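Local coordinates for uncharacterized protein (Staphylococcus aureus subsp. aureus, PDB 3H04), which is of unknown function but has an alpha/beta-hydrolase fold and is probably a serine hydrolase, perhaps an esterase, at residues 16-21 against 61-66; 123-128 against 211-216. All blocks are in the same frame, centred on the assembly; numbering follows the deposited sequence.

Interaction 1: residues 16-21 against 61-66; sequences LPYTII and DLIQLS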
# COMPACT_ATOMS: atom_id res chain seq x y z
N LEU A 16 0.94 -5.92 -16.43
CA LEU A 16 1.29 -5.34 -15.14
C LEU A 16 2.71 -5.73 -14.88
O LEU A 16 2.96 -6.90 -14.64
CB LEU A 16 0.43 -5.87 -13.98
CG LEU A 16 -1.04 -5.50 -14.05
CD1 LEU A 16 -1.77 -6.19 -12.88
CD2 LEU A 16 -1.20 -3.96 -14.06
N PRO A 17 3.65 -4.78 -14.97
CA PRO A 17 5.05 -5.12 -14.69
C PRO A 17 5.26 -5.36 -13.21
O PRO A 17 4.52 -4.83 -12.38
CB PRO A 17 5.83 -3.85 -15.11
CG PRO A 17 4.76 -2.72 -14.98
CD PRO A 17 3.48 -3.38 -15.41
N TYR A 18 6.21 -6.22 -12.88
CA TYR A 18 6.73 -6.30 -11.54
C TYR A 18 8.22 -6.60 -11.61
O TYR A 18 8.68 -7.14 -12.62
CB TYR A 18 5.96 -7.27 -10.64
CG TYR A 18 6.04 -8.73 -10.97
CD1 TYR A 18 7.05 -9.53 -10.44
CD2 TYR A 18 5.09 -9.33 -11.80
CE1 TYR A 18 7.13 -10.90 -10.72
CE2 TYR A 18 5.17 -10.69 -12.10
CZ TYR A 18 6.18 -11.45 -11.53
OH TYR A 18 6.21 -12.77 -11.80
N THR A 19 8.94 -6.16 -10.58
CA THR A 19 10.37 -6.36 -10.41
C THR A 19 10.66 -7.18 -9.17
O THR A 19 10.00 -7.05 -8.12
CB THR A 19 11.17 -5.04 -10.28
OG1 THR A 19 10.79 -4.39 -9.05
CG2 THR A 19 10.86 -4.12 -11.44
N ILE A 20 11.65 -8.05 -9.29
CA ILE A 20 12.14 -8.82 -8.18
C ILE A 20 13.58 -8.41 -7.97
O ILE A 20 14.39 -8.47 -8.91
CB ILE A 20 12.09 -10.35 -8.45
CG1 ILE A 20 10.64 -10.79 -8.73
CG2 ILE A 20 12.74 -11.15 -7.27
CD1 ILE A 20 10.46 -12.30 -8.70
N ILE A 21 13.89 -8.00 -6.74
CA ILE A 21 15.27 -7.82 -6.31
C ILE A 21 15.59 -8.99 -5.40
O ILE A 21 14.89 -9.18 -4.39
CB ILE A 21 15.44 -6.52 -5.49
CG1 ILE A 21 15.28 -5.29 -6.38
CG2 ILE A 21 16.85 -6.52 -4.76
CD1 ILE A 21 14.75 -4.06 -5.67
N ASP A 61 13.71 -11.79 -0.58
CA ASP A 61 13.45 -11.19 -1.91
C ASP A 61 12.40 -10.11 -1.75
O ASP A 61 11.50 -10.24 -0.90
CB ASP A 61 12.91 -12.23 -2.90
CG ASP A 61 13.98 -13.25 -3.33
OD1 ASP A 61 15.08 -13.27 -2.73
OD2 ASP A 61 13.67 -14.02 -4.26
N LEU A 62 12.54 -9.05 -2.55
CA LEU A 62 11.63 -7.92 -2.56
C LEU A 62 11.01 -7.82 -3.95
O LEU A 62 11.72 -7.70 -4.92
CB LEU A 62 12.35 -6.61 -2.21
CG LEU A 62 11.42 -5.39 -2.11
CD1 LEU A 62 10.42 -5.61 -0.97
CD2 LEU A 62 12.25 -4.13 -1.89
N ILE A 63 9.69 -7.92 -4.02
CA ILE A 63 8.99 -7.90 -5.31
C ILE A 63 8.09 -6.67 -5.38
O ILE A 63 7.17 -6.56 -4.60
CB ILE A 63 8.16 -9.15 -5.49
CG1 ILE A 63 9.03 -10.38 -5.28
CG2 ILE A 63 7.56 -9.16 -6.92
CD1 ILE A 63 8.95 -11.08 -3.93
N GLN A 64 8.35 -5.75 -6.30
CA GLN A 64 7.61 -4.49 -6.33
C GLN A 64 6.49 -4.56 -7.36
O GLN A 64 6.77 -4.61 -8.56
CB GLN A 64 8.61 -3.36 -6.53
CG GLN A 64 9.59 -3.45 -5.39
CD GLN A 64 10.65 -2.42 -5.35
OE1 GLN A 64 11.82 -2.78 -5.45
NE2 GLN A 64 10.29 -1.15 -5.09
N LEU A 65 5.24 -4.66 -6.93
CA LEU A 65 4.18 -4.89 -7.90
C LEU A 65 3.52 -3.64 -8.38
O LEU A 65 3.65 -2.60 -7.79
CB LEU A 65 3.10 -5.91 -7.44
CG LEU A 65 2.08 -5.68 -6.37
CD1 LEU A 65 1.04 -4.64 -6.71
CD2 LEU A 65 1.40 -7.10 -6.01
N SER A 66 2.82 -3.76 -9.50
CA SER A 66 2.11 -2.63 -10.09
C SER A 66 0.64 -2.94 -10.24
O SER A 66 0.24 -4.11 -10.29
CB SER A 66 2.74 -2.28 -11.43
OG SER A 66 4.08 -1.80 -11.18
O HOH W 1 2.45 -6.30 -10.84

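Interaction 2: residues 123-128 against 211-216; sequences IDFYGY and PVFIAH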
# COMPACT_ATOMS: atom_id res chain seq x y z
N ILE A 123 3.29 -6.10 6.69
CA ILE A 123 3.95 -4.89 7.15
C ILE A 123 3.11 -3.73 6.65
O ILE A 123 2.95 -3.57 5.45
CB ILE A 123 5.37 -4.77 6.64
CG1 ILE A 123 6.12 -6.10 6.87
CG2 ILE A 123 6.05 -3.52 7.26
CD1 ILE A 123 7.18 -6.36 5.85
N ASP A 124 2.57 -2.95 7.59
CA ASP A 124 1.57 -1.89 7.34
C ASP A 124 2.17 -0.59 7.78
O ASP A 124 2.23 -0.30 8.99
CB ASP A 124 0.29 -2.20 8.14
CG ASP A 124 -0.70 -1.03 8.25
OD1 ASP A 124 -0.59 -0.01 7.53
OD2 ASP A 124 -1.60 -1.17 9.13
N PHE A 125 2.66 0.19 6.80
CA PHE A 125 3.16 1.53 7.09
C PHE A 125 2.03 2.52 6.78
O PHE A 125 1.62 2.66 5.62
CB PHE A 125 4.39 1.87 6.25
CG PHE A 125 5.70 1.39 6.80
CD1 PHE A 125 5.81 0.36 7.75
CD2 PHE A 125 6.87 1.98 6.34
CE1 PHE A 125 7.08 -0.09 8.21
CE2 PHE A 125 8.08 1.57 6.78
CZ PHE A 125 8.21 0.54 7.72
N TYR A 126 1.49 3.14 7.83
CA TYR A 126 0.50 4.20 7.75
C TYR A 126 -0.66 3.98 6.76
O TYR A 126 -1.05 4.90 6.01
CB TYR A 126 1.12 5.58 7.55
CG TYR A 126 2.31 5.65 6.62
CD1 TYR A 126 2.13 5.77 5.23
CD2 TYR A 126 3.60 5.51 7.10
CE1 TYR A 126 3.24 5.81 4.32
CE2 TYR A 126 4.70 5.58 6.20
CZ TYR A 126 4.51 5.73 4.84
OH TYR A 126 5.57 5.75 3.97
N GLY A 127 -1.20 2.77 6.80
CA GLY A 127 -2.35 2.37 6.01
C GLY A 127 -3.61 2.22 6.88
O GLY A 127 -3.75 2.82 7.97
N TYR A 128 -4.51 1.42 6.35
CA TYR A 128 -5.85 1.30 6.86
C TYR A 128 -6.44 0.01 6.33
O TYR A 128 -5.98 -0.49 5.33
CB TYR A 128 -6.71 2.48 6.38
CG TYR A 128 -6.56 2.88 4.93
CD1 TYR A 128 -7.43 2.39 3.96
CD2 TYR A 128 -5.52 3.72 4.52
CE1 TYR A 128 -7.29 2.76 2.62
CE2 TYR A 128 -5.39 4.13 3.15
CZ TYR A 128 -6.29 3.64 2.24
OH TYR A 128 -6.19 3.96 0.93
N PRO A 211 0.52 -12.21 11.53
CA PRO A 211 1.00 -11.07 12.29
C PRO A 211 1.18 -9.80 11.49
O PRO A 211 1.64 -9.83 10.34
CB PRO A 211 2.37 -11.54 12.81
CG PRO A 211 2.29 -13.01 12.86
CD PRO A 211 1.41 -13.37 11.68
N VAL A 212 0.88 -8.67 12.13
CA VAL A 212 0.94 -7.37 11.48
C VAL A 212 1.92 -6.44 12.14
O VAL A 212 1.82 -6.17 13.36
CB VAL A 212 -0.40 -6.66 11.45
CG1 VAL A 212 -0.25 -5.40 10.58
CG2 VAL A 212 -1.56 -7.62 10.89
N PHE A 213 2.88 -5.94 11.37
CA PHE A 213 3.80 -4.87 11.87
C PHE A 213 3.21 -3.53 11.48
O PHE A 213 2.91 -3.33 10.30
CB PHE A 213 5.18 -5.07 11.29
CG PHE A 213 6.23 -4.09 11.80
CD1 PHE A 213 7.12 -4.47 12.76
CD2 PHE A 213 6.29 -2.77 11.29
CE1 PHE A 213 8.10 -3.58 13.24
CE2 PHE A 213 7.25 -1.88 11.76
CZ PHE A 213 8.15 -2.28 12.75
N ILE A 214 3.01 -2.61 12.41
CA ILE A 214 2.38 -1.31 12.11
C ILE A 214 3.36 -0.22 12.47
O ILE A 214 3.92 -0.26 13.57
CB ILE A 214 1.07 -1.12 12.88
CG1 ILE A 214 0.12 -2.32 12.55
CG2 ILE A 214 0.49 0.30 12.57
CD1 ILE A 214 -1.13 -2.48 13.48
N ALA A 215 3.57 0.75 11.55
CA ALA A 215 4.32 2.00 11.88
C ALA A 215 3.40 3.14 11.43
O ALA A 215 2.93 3.12 10.26
CB ALA A 215 5.68 2.07 11.16
N HIS A 216 3.11 4.07 12.31
CA HIS A 216 2.17 5.11 12.05
C HIS A 216 2.43 6.33 12.93
O HIS A 216 2.67 6.16 14.06
CB HIS A 216 0.77 4.56 12.26
CG HIS A 216 -0.29 5.28 11.50
ND1 HIS A 216 -1.40 4.65 11.01
CD2 HIS A 216 -0.43 6.58 11.18
CE1 HIS A 216 -2.17 5.53 10.41
NE2 HIS A 216 -1.60 6.70 10.50

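Interaction 1: residues 16-21 against 61-66
In the eight-stranded mixed sheet of this alpha/beta-hydrolase fold, residues 16-21 and 61-66 form an antiparallel pair, the step at which the N-terminal antiparallel strands join the parallel core. The backbone is best satisfied around Ile21 and Leu62, which bond in both directions: Ile21 N gives to Leu62 O at 2.8 Å, nearly along the C=O axis, and Leu62 N returns to Ile21 O at 3.0 Å. At the next hydrogen-bonded pair, Gln64 N reaches Thr19 O at 2.8 Å, in the carbonyl plane, whereas the return bond from Thr19 N to Gln64 O stretches to a weak 3.3 Å. Beyond this the strands part and a water fills in, donating to Pro17 O and accepting from Ser66 N at 2.9 Å. Tyr18, Ile20 and Ile63 share one face, the isoleucines side by side, CG1 to CG1 at 3.8 Å; Tyr18 and Ile63 meet Ile89 of helix 75-91, and Ile20 packs on Tyr93. With CG in the crowded position between N and the carbonyl carbon (chi1 67°), Tyr18 sets CD1 3.6 Å from Ile63 CG2; its hydroxyl bonds to Gln92 OE1. Near the start of strand 60-65, the Asp61 carboxylate takes a salt bridge from Lys22 and hydrogen bonds from Tyr93, Thr28 and Ala23 N. Thr19, Ile21, Leu62 and Gln64 occupy the other face, the last three meeting Ile53 of helix 50-56. There Gln64 gives NE2 to Ala45 O, while its OE1 lies 3.2 Å from Ile21 CD1.

Interaction 2: residues 123-128 against 211-216
The C-terminal ends of two neighbouring parallel strands of the alpha/beta-hydrolase sheet meet here, beside the probable catalytic site. Three backbone bonds stitch them in register: Asp124 N to Phe213 O at 2.8 Å, Ala215 N to Asp124 O at 3.1 Å, and Tyr126 N to Ala215 O at 2.8 Å. The first and last run nearly along the C=O axis. After Phe125 strand 121-125 breaks into a turn fixed by an Asx motif: Asp124 CG stands anti to the backbone N (chi1 166°), and OD1 takes Gly127 N at 2.9 Å on its syn lone pair. The turn sets Tyr126 CA over one face of the His216 ring, 3.9 Å from its centroid, in a CH-pi contact. The ring is fixed at both nitrogens, ND1 by Ser228 OG and NE2 by Val223 O. On the face carrying Ile123, Phe125, Phe213 and Ala215, the side chains of Phe125 and Phe213 cross obliquely, CE1 to CE2 at 4.0 Å, and the Ala215 methyl CB sits off-centre against the Phe125 ring, nearest CD1. Tyr126 sends its hydroxyl to Asp251, touches Asp220 and meets the ring of His248 edge-to-face; Asp220 and His248, with Ser104, probably make up the triad. Helix 256-273 covers the aromatic face through Val265, and helix 226-232 covers the Asp124 and Ile214 face, while strand 98-103 flanks 121-125 and strand 238-243 flanks 212-217.

Both contacts are strand pairs of one sheet, their centres about 20 Å apart and their nearest atoms about 8 Å, with strands 30-35 and 98-103 lying between strands 60-65 and 121-125. Interaction 1 is antiparallel and largely buried, though Pro17 is exposed; one face carries isoleucines, Leu65 and a tyrosine, partly against helix 75-91, and the other mixes Ile21 and Leu62 with Thr19 and Gln64, against helix 50-56. Interaction 2 is parallel and every touching residue is buried, with aromatic rings on one face and a polar turn where 123-128 leaves the sheet. Its Tyr126 and His216 touch probable catalytic-triad residues, whereas in interaction 1 Leu65 merely lies near the presumed nucleophile elbow.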